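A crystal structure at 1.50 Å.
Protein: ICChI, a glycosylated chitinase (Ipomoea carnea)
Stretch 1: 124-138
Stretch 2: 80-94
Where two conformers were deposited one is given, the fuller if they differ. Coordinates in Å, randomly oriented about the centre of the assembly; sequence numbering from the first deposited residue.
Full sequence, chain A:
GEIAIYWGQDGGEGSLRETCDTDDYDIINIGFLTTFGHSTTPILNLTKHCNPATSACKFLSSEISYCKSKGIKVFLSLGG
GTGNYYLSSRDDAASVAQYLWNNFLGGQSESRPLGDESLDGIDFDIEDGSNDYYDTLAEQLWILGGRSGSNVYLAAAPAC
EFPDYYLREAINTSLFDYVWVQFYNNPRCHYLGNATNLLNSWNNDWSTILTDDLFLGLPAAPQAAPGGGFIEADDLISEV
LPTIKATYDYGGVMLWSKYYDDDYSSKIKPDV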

# COMPACT_ATOMS: atom_id res chain seq x y z
N PHE A 124 2.95 1.70 -4.03
CA PHE A 124 2.62 1.84 -5.46
C PHE A 124 1.33 1.07 -5.72
O PHE A 124 1.37 -0.13 -6.00
CB PHE A 124 3.73 1.29 -6.35
CG PHE A 124 4.98 2.13 -6.43
CD1 PHE A 124 5.65 2.58 -5.30
CD2 PHE A 124 5.54 2.39 -7.68
CE1 PHE A 124 6.82 3.31 -5.41
CE2 PHE A 124 6.73 3.11 -7.81
CZ PHE A 124 7.36 3.59 -6.68
N ASP A 125 0.19 1.75 -5.65
CA ASP A 125 -1.11 1.11 -5.92
C ASP A 125 -1.60 1.52 -7.31
O ASP A 125 -2.64 2.13 -7.48
CB ASP A 125 -2.12 1.47 -4.83
CG ASP A 125 -3.39 0.62 -4.90
OD1 ASP A 125 -3.40 -0.38 -5.65
OD2 ASP A 125 -4.39 0.96 -4.23
N ILE A 126 -0.79 1.17 -8.30
CA ILE A 126 -1.01 1.59 -9.68
C ILE A 126 -2.04 0.65 -10.31
O ILE A 126 -1.76 -0.52 -10.55
CB ILE A 126 0.30 1.59 -10.47
CG1 ILE A 126 1.38 2.41 -9.74
CG2 ILE A 126 0.09 2.13 -11.89
CD1 ILE A 126 0.91 3.80 -9.27
N GLU A 127 -3.25 1.17 -10.57
CA GLU A 127 -4.35 0.37 -11.10
C GLU A 127 -4.86 0.85 -12.45
O GLU A 127 -5.75 0.20 -13.01
CB GLU A 127 -5.54 0.39 -10.13
CG GLU A 127 -5.27 -0.12 -8.74
CD GLU A 127 -6.52 -0.06 -7.89
OE1 GLU A 127 -7.61 -0.42 -8.39
OE2 GLU A 127 -6.42 0.34 -6.71
N ASP A 128 -4.35 1.96 -12.97
CA ASP A 128 -4.80 2.43 -14.27
C ASP A 128 -3.74 3.35 -14.83
O ASP A 128 -2.77 3.71 -14.16
CB ASP A 128 -6.18 3.10 -14.20
CG ASP A 128 -6.15 4.47 -13.54
OD1 ASP A 128 -5.79 4.54 -12.36
OD2 ASP A 128 -6.51 5.48 -14.20
N GLY A 129 -3.93 3.73 -16.10
CA GLY A 129 -2.97 4.57 -16.79
C GLY A 129 -1.78 3.79 -17.30
O GLY A 129 -1.63 2.58 -17.09
N SER A 130 -0.88 4.51 -17.98
CA SER A 130 0.30 3.88 -18.55
C SER A 130 1.13 3.22 -17.46
O SER A 130 1.26 3.73 -16.34
CB SER A 130 1.16 4.92 -19.28
OG SER A 130 2.40 4.35 -19.66
N ASN A 131 1.71 2.07 -17.79
CA ASN A 131 2.56 1.33 -16.86
C ASN A 131 4.01 1.80 -16.86
O ASN A 131 4.80 1.29 -16.06
CB ASN A 131 2.53 -0.15 -17.20
CG ASN A 131 3.33 -0.44 -18.45
OD1 ASN A 131 3.13 0.20 -19.48
ND2 ASN A 131 4.28 -1.37 -18.34
N ASP A 132 4.38 2.74 -17.72
CA ASP A 132 5.78 3.07 -17.95
C ASP A 132 6.39 3.91 -16.83
O ASP A 132 5.75 4.78 -16.24
CB ASP A 132 5.94 3.83 -19.28
CG ASP A 132 5.82 2.93 -20.49
OD1 ASP A 132 5.86 1.69 -20.32
OD2 ASP A 132 5.69 3.46 -21.63
N TYR A 133 7.67 3.64 -16.57
CA TYR A 133 8.58 4.45 -15.73
C TYR A 133 8.35 4.31 -14.23
O TYR A 133 9.02 5.01 -13.45
CB TYR A 133 8.55 5.93 -16.11
CG TYR A 133 8.77 6.14 -17.58
CD1 TYR A 133 9.97 5.79 -18.18
CD2 TYR A 133 7.77 6.66 -18.38
CE1 TYR A 133 10.17 5.95 -19.52
CE2 TYR A 133 7.95 6.82 -19.72
CZ TYR A 133 9.15 6.48 -20.30
OH TYR A 133 9.33 6.65 -21.66
N TYR A 134 7.47 3.41 -13.77
CA TYR A 134 7.37 3.18 -12.33
C TYR A 134 8.62 2.48 -11.80
O TYR A 134 8.96 2.63 -10.61
CB TYR A 134 6.10 2.37 -12.02
CG TYR A 134 4.87 3.24 -12.16
CD1 TYR A 134 4.63 4.26 -11.26
CD2 TYR A 134 3.96 3.05 -13.20
CE1 TYR A 134 3.52 5.08 -11.38
CE2 TYR A 134 2.84 3.87 -13.33
CZ TYR A 134 2.62 4.87 -12.41
OH TYR A 134 1.52 5.68 -12.54
N ASP A 135 9.31 1.71 -12.65
CA ASP A 135 10.62 1.20 -12.25
C ASP A 135 11.59 2.34 -11.97
O ASP A 135 12.33 2.31 -10.97
CB ASP A 135 11.19 0.24 -13.32
CG ASP A 135 11.17 0.78 -14.76
OD1 ASP A 135 10.53 1.80 -15.07
OD2 ASP A 135 11.80 0.10 -15.62
N THR A 136 11.60 3.36 -12.83
CA THR A 136 12.48 4.51 -12.63
C THR A 136 12.07 5.29 -11.38
O THR A 136 12.93 5.72 -10.60
CB THR A 136 12.45 5.40 -13.89
OG1 THR A 136 12.79 4.60 -15.04
CG2 THR A 136 13.42 6.56 -13.79
N LEU A 137 10.76 5.45 -11.14
CA LEU A 137 10.31 6.13 -9.93
C LEU A 137 10.82 5.42 -8.68
O LEU A 137 11.32 6.06 -7.75
CB LEU A 137 8.77 6.26 -9.92
CG LEU A 137 8.12 6.89 -8.68
CD1 LEU A 137 8.69 8.30 -8.43
CD2 LEU A 137 6.61 6.91 -8.81
N ALA A 138 10.71 4.08 -8.65
CA ALA A 138 11.21 3.33 -7.50
C ALA A 138 12.71 3.52 -7.34
O ALA A 138 13.21 3.69 -6.22
CB ALA A 138 10.87 1.85 -7.63
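Stretch 2 (80-94) GGTGNYYLSSRDDAA

A single phenol oxygen organises one end of this contact in the chitinase: Tyr85 OH, carried by stretch 2, receives two consecutive backbone amides of stretch 1. Glu127 N donates to Tyr85 OH at 3.0 Å with a nearly straight geometry, while the bond from Asp128 N to Tyr85 OH, at 3.3 Å, is bent and weak. The carboxylate atom Asp128 OD1 lies 2.7 Å from Tyr85 OH, and Gly80 O of the same stretch as the tyrosine is equally close to that hydroxyl; which of them takes its proton remains open. The general principle is that one side-chain oxygen can accept from successive backbone amides and so fasten a turn of chain that has no regular ladder of bonds across the contact.

The two stretches run in the same general direction, Gly80 beside Asp125 at one end and Ala93 beside Leu137 at the other, where the CA atoms approach to 4.8 Å. At the start, the strand at Phe124 and Asp125 is joined to stretch 2 by a well-aligned bond from Gly80 N to Asp125 O, 2.9 Å long. Gly80 has phi 91° and psi -175°, a conformation in which a CB would press on the preceding carbonyl. Beyond it stretch 2 loops through Gly81 to Gly83, forms a short, weakly bonded strand at about Asn84 and Tyr85, and brings the Tyr85 ring, with chi1 p, back to stretch 1. There Ile126 CD1 touches Tyr85 CE2 at 4.0 Å.

Next, both chains are irregular, and water fills the gaps. Gly129, at phi 80°, passes Tyr86 with 5.7 Å between CA atoms; a CB on it would come within 2.7 Å of Tyr85 O. Water 2 donates to Tyr85 O and to Asp128 OD2, each at 2.7 Å. Water 3 accepts from Leu87 N at 2.9 Å and lies 2.8 Å from both Ser130 O and Asp132 O.

Toward the helices apolar contacts prevail, though Thr136 OG1 also lies 3.6 Å from Arg90 NH1, over a face of the guanidinium. Leu87 points toward stretch 1 and sets its CD1 over a face of the Tyr134 ring, 3.9 Å from the centroid, a CH-pi contact; the same methyl is 4.1 Å from Leu137 CB. Tyr133, the N-cap residue of its helix, turns a ring face to Ser89 CA and Arg90 N, with its CD1 3.9 Å from Arg90 N. Helices 134-138 and 90-94 then cross at -39°, their axes 8.3 Å apart. Ala93 lies in this approach, its CB 3.8 Å from Thr136 CG2 and 4.3 Å from Leu137 CB.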

# COMPACT_ATOMS: atom_id res chain seq x y z
N GLY A 80 -4.48 4.27 -6.93
CA GLY A 80 -5.81 3.83 -6.58
C GLY A 80 -6.70 3.69 -7.80
O GLY A 80 -6.28 3.86 -8.96
N GLY A 81 -7.97 3.39 -7.54
CA GLY A 81 -8.86 2.99 -8.61
C GLY A 81 -9.28 4.11 -9.54
O GLY A 81 -9.60 3.87 -10.71
N THR A 82 -9.30 5.34 -9.05
CA THR A 82 -9.81 6.48 -9.81
C THR A 82 -8.79 7.60 -9.73
O THR A 82 -8.49 8.08 -8.63
CB THR A 82 -11.16 6.95 -9.27
OG1 THR A 82 -12.11 5.88 -9.31
CG2 THR A 82 -11.68 8.13 -10.10
N GLY A 83 -8.27 8.02 -10.87
CA GLY A 83 -7.30 9.10 -10.79
C GLY A 83 -6.86 9.58 -12.16
O GLY A 83 -7.25 9.03 -13.19
N ASN A 84 -6.05 10.63 -12.12
CA ASN A 84 -5.38 11.19 -13.28
C ASN A 84 -3.87 11.09 -13.05
O ASN A 84 -3.22 12.09 -12.74
CB ASN A 84 -5.81 12.66 -13.50
CG ASN A 84 -5.09 13.32 -14.66
OD1 ASN A 84 -4.68 12.66 -15.61
ND2 ASN A 84 -4.90 14.63 -14.56
N TYR A 85 -3.34 9.88 -13.14
CA TYR A 85 -1.92 9.71 -12.86
C TYR A 85 -1.28 8.83 -13.93
O TYR A 85 -1.90 7.90 -14.44
CB TYR A 85 -1.70 9.13 -11.46
CG TYR A 85 -2.34 7.79 -11.20
CD1 TYR A 85 -3.61 7.70 -10.66
CD2 TYR A 85 -1.65 6.60 -11.44
CE1 TYR A 85 -4.20 6.47 -10.41
CE2 TYR A 85 -2.23 5.37 -11.18
CZ TYR A 85 -3.50 5.30 -10.66
OH TYR A 85 -4.06 4.08 -10.40
N TYR A 86 -0.04 9.18 -14.26
CA TYR A 86 0.87 8.44 -15.13
C TYR A 86 2.14 9.26 -15.28
O TYR A 86 2.15 10.48 -15.09
CB TYR A 86 0.26 8.15 -16.51
CG TYR A 86 -0.14 9.37 -17.30
CD1 TYR A 86 0.75 9.99 -18.15
CD2 TYR A 86 -1.43 9.90 -17.20
CE1 TYR A 86 0.40 11.12 -18.88
CE2 TYR A 86 -1.80 11.02 -17.94
CZ TYR A 86 -0.88 11.63 -18.77
OH TYR A 86 -1.25 12.74 -19.51
N LEU A 87 3.22 8.57 -15.63
CA LEU A 87 4.53 9.19 -15.78
C LEU A 87 4.86 9.27 -17.27
O LEU A 87 4.60 8.32 -18.01
CB LEU A 87 5.59 8.37 -15.06
CG LEU A 87 5.27 8.14 -13.58
CD1 LEU A 87 6.18 7.05 -13.04
CD2 LEU A 87 5.42 9.43 -12.77
N SER A 88 5.45 10.38 -17.68
CA SER A 88 5.65 10.61 -19.11
C SER A 88 7.07 10.33 -19.60
O SER A 88 7.26 10.25 -20.83
CB SER A 88 5.24 12.04 -19.47
OG SER A 88 5.93 12.99 -18.68
N SER A 89 8.05 10.16 -18.71
CA SER A 89 9.45 10.04 -19.11
C SER A 89 10.28 9.66 -17.90
O SER A 89 9.81 9.72 -16.76
CB SER A 89 9.98 11.34 -19.70
OG SER A 89 10.11 12.31 -18.68
N ARG A 90 11.55 9.32 -18.14
CA ARG A 90 12.46 9.07 -17.02
C ARG A 90 12.63 10.33 -16.18
O ARG A 90 12.68 10.26 -14.94
CB ARG A 90 13.84 8.61 -17.52
CG ARG A 90 13.92 7.25 -18.21
CD ARG A 90 15.38 6.89 -18.52
NE ARG A 90 16.14 6.82 -17.28
CZ ARG A 90 16.32 5.72 -16.56
NH1 ARG A 90 15.83 4.55 -16.98
NH2 ARG A 90 16.99 5.79 -15.41
N ASP A 91 12.75 11.49 -16.83
CA ASP A 91 12.90 12.74 -16.10
C ASP A 91 11.65 13.06 -15.29
O ASP A 91 11.74 13.62 -14.19
CB ASP A 91 13.23 13.89 -17.06
CG ASP A 91 14.65 13.82 -17.59
OD1 ASP A 91 15.47 13.03 -17.06
OD2 ASP A 91 14.96 14.56 -18.54
N ASP A 92 10.48 12.72 -15.82
CA ASP A 92 9.24 12.93 -15.08
C ASP A 92 9.22 12.06 -13.84
O ASP A 92 8.79 12.50 -12.76
CB ASP A 92 8.03 12.61 -15.96
CG ASP A 92 6.70 13.03 -15.33
OD1 ASP A 92 6.63 14.15 -14.76
OD2 ASP A 92 5.74 12.24 -15.41
N ALA A 93 9.69 10.83 -13.97
CA ALA A 93 9.78 9.95 -12.82
C ALA A 93 10.70 10.54 -11.76
O ALA A 93 10.39 10.48 -10.56
CB ALA A 93 10.26 8.56 -13.26
N ALA A 94 11.84 11.12 -12.17
CA ALA A 94 12.73 11.71 -11.17
C ALA A 94 12.08 12.92 -10.51
O ALA A 94 12.26 13.14 -9.30
CB ALA A 94 14.08 12.09 -11.79
O HOH W 1 -8.85 2.12 -4.98
O HOH W 2 -4.46 7.17 -14.54
O HOH W 3 3.10 5.79 -16.31
O HOH W 4 3.70 6.81 -19.98